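PDB 2BL0: myosin regulatory light chain from Physarum polycephalum, which binds a calcium ion in one of its EF-hands and, as a regulatory light chain, probably associates with the myosin II heavy chain to help control the motor. Local coordinates for residues 13-18 with 29-34; 51-56 with 61-66. All blocks are in the same frame, centred on the assembly; numbering follows the deposited sequence.

In the fold
Contacts 1 and 2 both lie in the EF-hand pair of residues 5-69, with their centres about 16 Å apart. They follow one another along the chain. Contact 1 joins helix 3-15 and the loop after it to helix 25-35. Contact 2 joins the loop after helix 41-51 to helix 61-72. In the sequence, strand 22-24 falls between the two segments of contact 1, and strand 58-60 between those of contact 2. These strands pair antiparallel and tie the two hands together. The contacts also touch directly, with Phe-15 CE2 packed 4.0 Å from Phe-64 CZ. This aromatic contact joins the first hand to the calcium-binding one.

Contact 1. Residues 13-18 with 29-34; sequences ELFDSE and QTVLKQ
Phe-15 of segment 13-18 comes nearest Val-31 of helix 25-35, with Phe-15 CA 6.1 Å from Val-31 CA. The two side chains cross at about a right angle. Val-31 CG1 meets the Phe-15 ring obliquely, 3.8 Å from CD1. The other methyl, Val-31 CG2, sits 3.4 Å from Phe-15 O. With Val-31 CG1 anti to the backbone N (chi1 169°), CG1 goes to the ring and CG2 to the carbonyl oxygen. An apolar side chain of another protein's chain packs on each of these two residues. Helices 3-15 and 25-35 are the two helices of the EF-hand of residues 3-38, and the contact joins them across the start of the loop.

The second half of the contact is polar. Gln-34 is extended beyond CG (chi2 175°) and carries its amide out to Ser-17. Gln-34 NE2 gives a weak but straight hydrogen bond to Ser-17 OG (3.5 Å, 169°). A water accepts from Ser-17 OG at 2.6 Å and donates to Gln-34 OE1 at 2.8 Å. It also donates to Leu-14 O.

Both ends of the Gln-34 amide are therefore engaged, which should fix its flip. The direct bond is weak, so the polar link between loop and helix 25-35 depends largely on water.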
loop_
_atom_site.group_PDB
_atom_site.type_symbol
_atom_site.label_atom_id
_atom_site.label_comp_id
_atom_site.label_asym_id
_atom_site.label_seq_id
_atom_site.Cartn_x
_atom_site.Cartn_y
_atom_site.Cartn_z
ATOM N N GLU C 13 -26.881 -12.409 -14.752
ATOM C CA GLU C 13 -28.226 -11.996 -15.145
ATOM C C GLU C 13 -28.308 -11.829 -16.671
ATOM O O GLU C 13 -29.298 -12.220 -17.284
ATOM C CB GLU C 13 -28.638 -10.704 -14.431
ATOM C CG GLU C 13 -29.006 -10.899 -12.966
ATOM C CD GLU C 13 -30.100 -11.923 -12.777
ATOM O OE1 GLU C 13 -31.253 -11.647 -13.157
ATOM O OE2 GLU C 13 -29.790 -13.015 -12.274
ATOM N N LEU C 14 -27.274 -11.266 -17.284
ATOM C CA LEU C 14 -27.259 -11.113 -18.747
ATOM C C LEU C 14 -27.212 -12.470 -19.408
ATOM O O LEU C 14 -27.842 -12.682 -20.447
ATOM C CB LEU C 14 -26.050 -10.294 -19.239
ATOM C CG LEU C 14 -26.070 -8.785 -19.063
ATOM C CD1 LEU C 14 -24.922 -8.177 -19.876
ATOM C CD2 LEU C 14 -27.410 -8.170 -19.475
ATOM N N PHE C 15 -26.487 -13.411 -18.799
ATOM C CA PHE C 15 -26.391 -14.769 -19.327
ATOM C C PHE C 15 -27.660 -15.605 -19.058
ATOM O O PHE C 15 -27.774 -16.732 -19.564
ATOM C CB PHE C 15 -25.173 -15.500 -18.752
ATOM C CG PHE C 15 -23.852 -14.774 -18.958
ATOM C CD1 PHE C 15 -23.662 -13.876 -20.018
ATOM C CD2 PHE C 15 -22.800 -14.986 -18.086
ATOM C CE1 PHE C 15 -22.477 -13.208 -20.177
ATOM C CE2 PHE C 15 -21.606 -14.333 -18.252
ATOM C CZ PHE C 15 -21.431 -13.448 -19.293
ATOM N N ASP C 16 -28.560 -15.077 -18.231
ATOM C CA ASP C 16 -29.806 -15.741 -17.850
ATOM C C ASP C 16 -30.943 -15.003 -18.583
ATOM O O ASP C 16 -31.906 -14.527 -17.968
ATOM C CB ASP C 16 -29.973 -15.685 -16.321
ATOM C CG ASP C 16 -31.287 -16.291 -15.824
ATOM O OD1 ASP C 16 -31.808 -17.230 -16.453
ATOM O OD2 ASP C 16 -31.862 -15.901 -14.790
ATOM N N SER C 17 -30.822 -14.898 -19.903
ATOM C CA SER C 17 -31.777 -14.098 -20.677
ATOM C C SER C 17 -33.124 -14.814 -20.888
ATOM O O SER C 17 -34.067 -14.228 -21.417
ATOM C CB SER C 17 -31.171 -13.593 -22.004
ATOM O OG SER C 17 -30.722 -14.635 -22.847
ATOM N N GLU C 18 -33.211 -16.076 -20.468
ATOM C CA GLU C 18 -34.506 -16.741 -20.302
ATOM C C GLU C 18 -35.156 -16.543 -18.913
ATOM O O GLU C 18 -36.321 -16.899 -18.729
ATOM C CB GLU C 18 -34.375 -18.224 -20.606
ATOM C CG GLU C 18 -34.382 -18.537 -22.086
ATOM C CD GLU C 18 -34.731 -19.993 -22.344
ATOM O OE1 GLU C 18 -33.816 -20.768 -22.677
ATOM O OE2 GLU C 18 -35.917 -20.364 -22.194
ATOM N N GLN C 29 -24.737 -22.623 -24.684
ATOM C CA GLN C 29 -24.498 -22.614 -26.129
ATOM C C GLN C 29 -25.064 -21.350 -26.761
ATOM O O GLN C 29 -24.407 -20.719 -27.581
ATOM C CB GLN C 29 -25.116 -23.838 -26.795
ATOM C CG GLN C 29 -24.491 -25.138 -26.367
ATOM C CD GLN C 29 -23.123 -25.382 -26.988
ATOM O OE1 GLN C 29 -22.492 -24.471 -27.534
ATOM N NE2 GLN C 29 -22.663 -26.623 -26.912
ATOM N N THR C 30 -26.284 -20.984 -26.383
ATOM C CA THR C 30 -26.919 -19.777 -26.914
ATOM C C THR C 30 -26.192 -18.517 -26.486
ATOM O O THR C 30 -25.979 -17.618 -27.287
ATOM C CB THR C 30 -28.384 -19.746 -26.465
ATOM O OG1 THR C 30 -29.078 -20.838 -27.073
ATOM C CG2 THR C 30 -29.105 -18.528 -26.987
ATOM N N VAL C 31 -25.771 -18.471 -25.217
ATOM C CA VAL C 31 -25.012 -17.339 -24.709
ATOM C C VAL C 31 -23.698 -17.129 -25.482
ATOM O O VAL C 31 -23.348 -15.997 -25.871
ATOM C CB VAL C 31 -24.729 -17.527 -23.180
ATOM C CG1 VAL C 31 -23.735 -16.519 -22.705
ATOM C CG2 VAL C 31 -26.039 -17.397 -22.403
ATOM N N LEU C 32 -22.966 -18.211 -25.719
ATOM C CA LEU C 32 -21.714 -18.113 -26.457
ATOM C C LEU C 32 -21.952 -17.585 -27.877
ATOM O O LEU C 32 -21.189 -16.752 -28.373
ATOM C CB LEU C 32 -20.988 -19.471 -26.477
ATOM C CG LEU C 32 -20.478 -19.923 -25.114
ATOM C CD1 LEU C 32 -20.084 -21.387 -25.143
ATOM C CD2 LEU C 32 -19.309 -19.050 -24.669
ATOM N N LYS C 33 -23.036 -18.013 -28.502
ATOM C CA LYS C 33 -23.379 -17.516 -29.847
ATOM C C LYS C 33 -23.742 -16.043 -29.803
ATOM O O LYS C 33 -23.332 -15.274 -30.675
ATOM C CB LYS C 33 -24.506 -18.331 -30.451
ATOM C CG LYS C 33 -24.063 -19.740 -30.785
ATOM C CD LYS C 33 -25.175 -20.568 -31.349
ATOM C CE LYS C 33 -24.666 -21.955 -31.737
ATOM N NZ LYS C 33 -25.777 -22.860 -32.135
ATOM N N GLN C 34 -24.506 -15.648 -28.782
ATOM C CA GLN C 34 -24.934 -14.254 -28.642
ATOM C C GLN C 34 -23.720 -13.342 -28.594
ATOM O O GLN C 34 -23.645 -12.332 -29.311
ATOM C CB GLN C 34 -25.773 -14.041 -27.370
ATOM C CG GLN C 34 -27.174 -14.635 -27.352
ATOM C CD GLN C 34 -27.863 -14.469 -25.986
ATOM O OE1 GLN C 34 -27.191 -14.301 -24.981
ATOM N NE2 GLN C 34 -29.207 -14.534 -25.961
HETATM O O HOH W 1 -28.189 -14.248 -22.419
#

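Contact 2. Residues 51-56 with 61-66; sequences ADATGN and FPEFLS. With CA (calcium ion), chain E.
One oxygen, Glu-63 OE2, both binds the calcium ion and accepts the backbone N-H of Thr-54. The hydrogen bond from Thr-54 N to OE2 is 2.9 Å long and nearly straight (170°), and it meets OE2 almost in line with the C-O bond. The carboxylate is bidentate: Glu-63 OE1 lies 2.5 Å and OE2 2.4 Å from calcium. OE1 also accepts from Gln-60 N, so each oxygen has a backbone donor as well as the metal. This should hold the group against rotation. The Glu-63 chain is extended beyond CG (chi2 177°) and reaches from its helix across to the ion.

This is an EF-hand loop, with Asp-52 first and Glu-63 twelfth. Asp-52 OD1 binds calcium at 2.3 Å, Thr-54 OG1 at 2.4 Å and Asn-56 OD1 at 2.4 Å. Lys-58 adds its backbone O. The side chains of Asp-52 and Glu-63 lie alongside each other and point the same way, with their carboxylate planes 82° apart. The positive ion probably offsets their mutual repulsion. The second Asp-52 oxygen, OD2, takes Gly-57 N and steadies the first-shell aspartate.

Nearer the helix, Ala-51 O rests 3.2 Å from Glu-63 CB. A water sits between Ala-51 O and Glu-63 O. Phe-64, next to the calcium-binding glutamate, points away from residues 51-56 and packs on Ile-59 of strand 58-60.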
loop_
_atom_site.group_PDB
_atom_site.type_symbol
_atom_site.label_atom_id
_atom_site.label_comp_id
_atom_site.label_asym_id
_atom_site.label_seq_id
_atom_site.Cartn_x
_atom_site.Cartn_y
_atom_site.Cartn_z
ATOM N N ALA C 51 -18.167 -24.651 -14.059
ATOM C CA ALA C 51 -19.153 -23.745 -13.462
ATOM C C ALA C 51 -20.200 -24.519 -12.676
ATOM O O ALA C 51 -20.611 -24.090 -11.604
ATOM C CB ALA C 51 -19.820 -22.930 -14.536
ATOM N N ASP C 52 -20.603 -25.668 -13.203
ATOM C CA ASP C 52 -21.629 -26.508 -12.597
ATOM C C ASP C 52 -21.000 -27.453 -11.569
ATOM O O ASP C 52 -20.877 -28.658 -11.798
ATOM C CB ASP C 52 -22.355 -27.300 -13.689
ATOM C CG ASP C 52 -23.480 -28.189 -13.144
ATOM O OD1 ASP C 52 -24.098 -27.860 -12.105
ATOM O OD2 ASP C 52 -23.818 -29.254 -13.729
ATOM N N ALA C 53 -20.620 -26.899 -10.430
ATOM C CA ALA C 53 -19.896 -27.657 -9.404
ATOM C C ALA C 53 -20.710 -28.814 -8.865
ATOM O O ALA C 53 -20.152 -29.846 -8.540
ATOM C CB ALA C 53 -19.471 -26.759 -8.275
ATOM N N THR C 54 -22.027 -28.661 -8.764
ATOM C CA THR C 54 -22.869 -29.739 -8.245
ATOM C C THR C 54 -23.114 -30.833 -9.266
ATOM O O THR C 54 -23.629 -31.893 -8.910
ATOM C CB THR C 54 -24.241 -29.259 -7.786
ATOM O OG1 THR C 54 -24.952 -28.754 -8.915
ATOM C CG2 THR C 54 -24.154 -28.143 -6.769
ATOM N N GLY C 55 -22.783 -30.572 -10.527
ATOM C CA GLY C 55 -22.856 -31.593 -11.568
ATOM C C GLY C 55 -24.269 -31.992 -11.949
ATOM O O GLY C 55 -24.494 -33.091 -12.449
ATOM N N ASN C 56 -25.229 -31.096 -11.737
ATOM C CA ASN C 56 -26.640 -31.416 -11.956
ATOM C C ASN C 56 -27.205 -30.906 -13.301
ATOM O O ASN C 56 -28.403 -31.053 -13.596
ATOM C CB ASN C 56 -27.467 -30.890 -10.789
ATOM C CG ASN C 56 -27.816 -29.436 -10.947
ATOM O OD1 ASN C 56 -26.945 -28.638 -11.249
ATOM N ND2 ASN C 56 -29.084 -29.084 -10.739
ATOM N N PHE C 61 -26.419 -19.108 -9.787
ATOM C CA PHE C 61 -25.541 -17.985 -9.513
ATOM C C PHE C 61 -24.430 -18.307 -8.490
ATOM O O PHE C 61 -23.278 -18.011 -8.751
ATOM C CB PHE C 61 -26.294 -16.711 -9.091
ATOM C CG PHE C 61 -25.366 -15.595 -8.722
ATOM C CD1 PHE C 61 -24.460 -15.120 -9.657
ATOM C CD2 PHE C 61 -25.332 -15.075 -7.430
ATOM C CE1 PHE C 61 -23.556 -14.131 -9.337
ATOM C CE2 PHE C 61 -24.430 -14.073 -7.104
ATOM C CZ PHE C 61 -23.533 -13.606 -8.067
ATOM N N PRO C 62 -24.730 -18.863 -7.310
ATOM C CA PRO C 62 -23.630 -19.149 -6.368
ATOM C C PRO C 62 -22.497 -20.012 -6.942
ATOM O O PRO C 62 -21.353 -19.821 -6.537
ATOM C CB PRO C 62 -24.319 -19.822 -5.197
ATOM C CG PRO C 62 -25.745 -19.250 -5.228
ATOM C CD PRO C 62 -26.054 -19.110 -6.698
ATOM N N GLU C 63 -22.826 -20.934 -7.847
ATOM C CA GLU C 63 -21.832 -21.769 -8.529
ATOM C C GLU C 63 -20.954 -20.931 -9.464
ATOM O O GLU C 63 -19.740 -21.053 -9.460
ATOM C CB GLU C 63 -22.519 -22.884 -9.304
ATOM C CG GLU C 63 -23.156 -23.959 -8.433
ATOM C CD GLU C 63 -23.877 -25.007 -9.259
ATOM O OE1 GLU C 63 -24.832 -24.624 -9.932
ATOM O OE2 GLU C 63 -23.466 -26.187 -9.338
ATOM N N PHE C 64 -21.594 -20.095 -10.279
ATOM C CA PHE C 64 -20.906 -19.165 -11.172
ATOM C C PHE C 64 -20.015 -18.233 -10.344
ATOM O O PHE C 64 -18.854 -18.027 -10.673
ATOM C CB PHE C 64 -21.954 -18.378 -11.955
ATOM C CG PHE C 64 -21.397 -17.292 -12.844
ATOM C CD1 PHE C 64 -20.821 -17.614 -14.065
ATOM C CD2 PHE C 64 -21.467 -15.950 -12.465
ATOM C CE1 PHE C 64 -20.317 -16.627 -14.901
ATOM C CE2 PHE C 64 -20.966 -14.949 -13.293
ATOM C CZ PHE C 64 -20.385 -15.290 -14.520
ATOM N N LEU C 65 -20.579 -17.673 -9.269
ATOM C CA LEU C 65 -19.859 -16.747 -8.393
ATOM C C LEU C 65 -18.611 -17.368 -7.808
ATOM O O LEU C 65 -17.527 -16.744 -7.817
ATOM C CB LEU C 65 -20.749 -16.272 -7.233
ATOM C CG LEU C 65 -20.106 -15.247 -6.286
ATOM C CD1 LEU C 65 -19.664 -14.024 -7.093
ATOM C CD2 LEU C 65 -21.058 -14.860 -5.153
ATOM N N SER C 66 -18.747 -18.577 -7.269
ATOM C CA SER C 66 -17.602 -19.278 -6.704
ATOM C C SER C 66 -16.478 -19.451 -7.751
ATOM O O SER C 66 -15.283 -19.231 -7.452
ATOM C CB SER C 66 -18.011 -20.640 -6.132
ATOM O OG SER C 66 -16.867 -21.341 -5.633
HETATM CA CA CA E . -25.459 -26.976 -10.491
HETATM O O HOH W 2 -18.409 -23.552 -9.643
#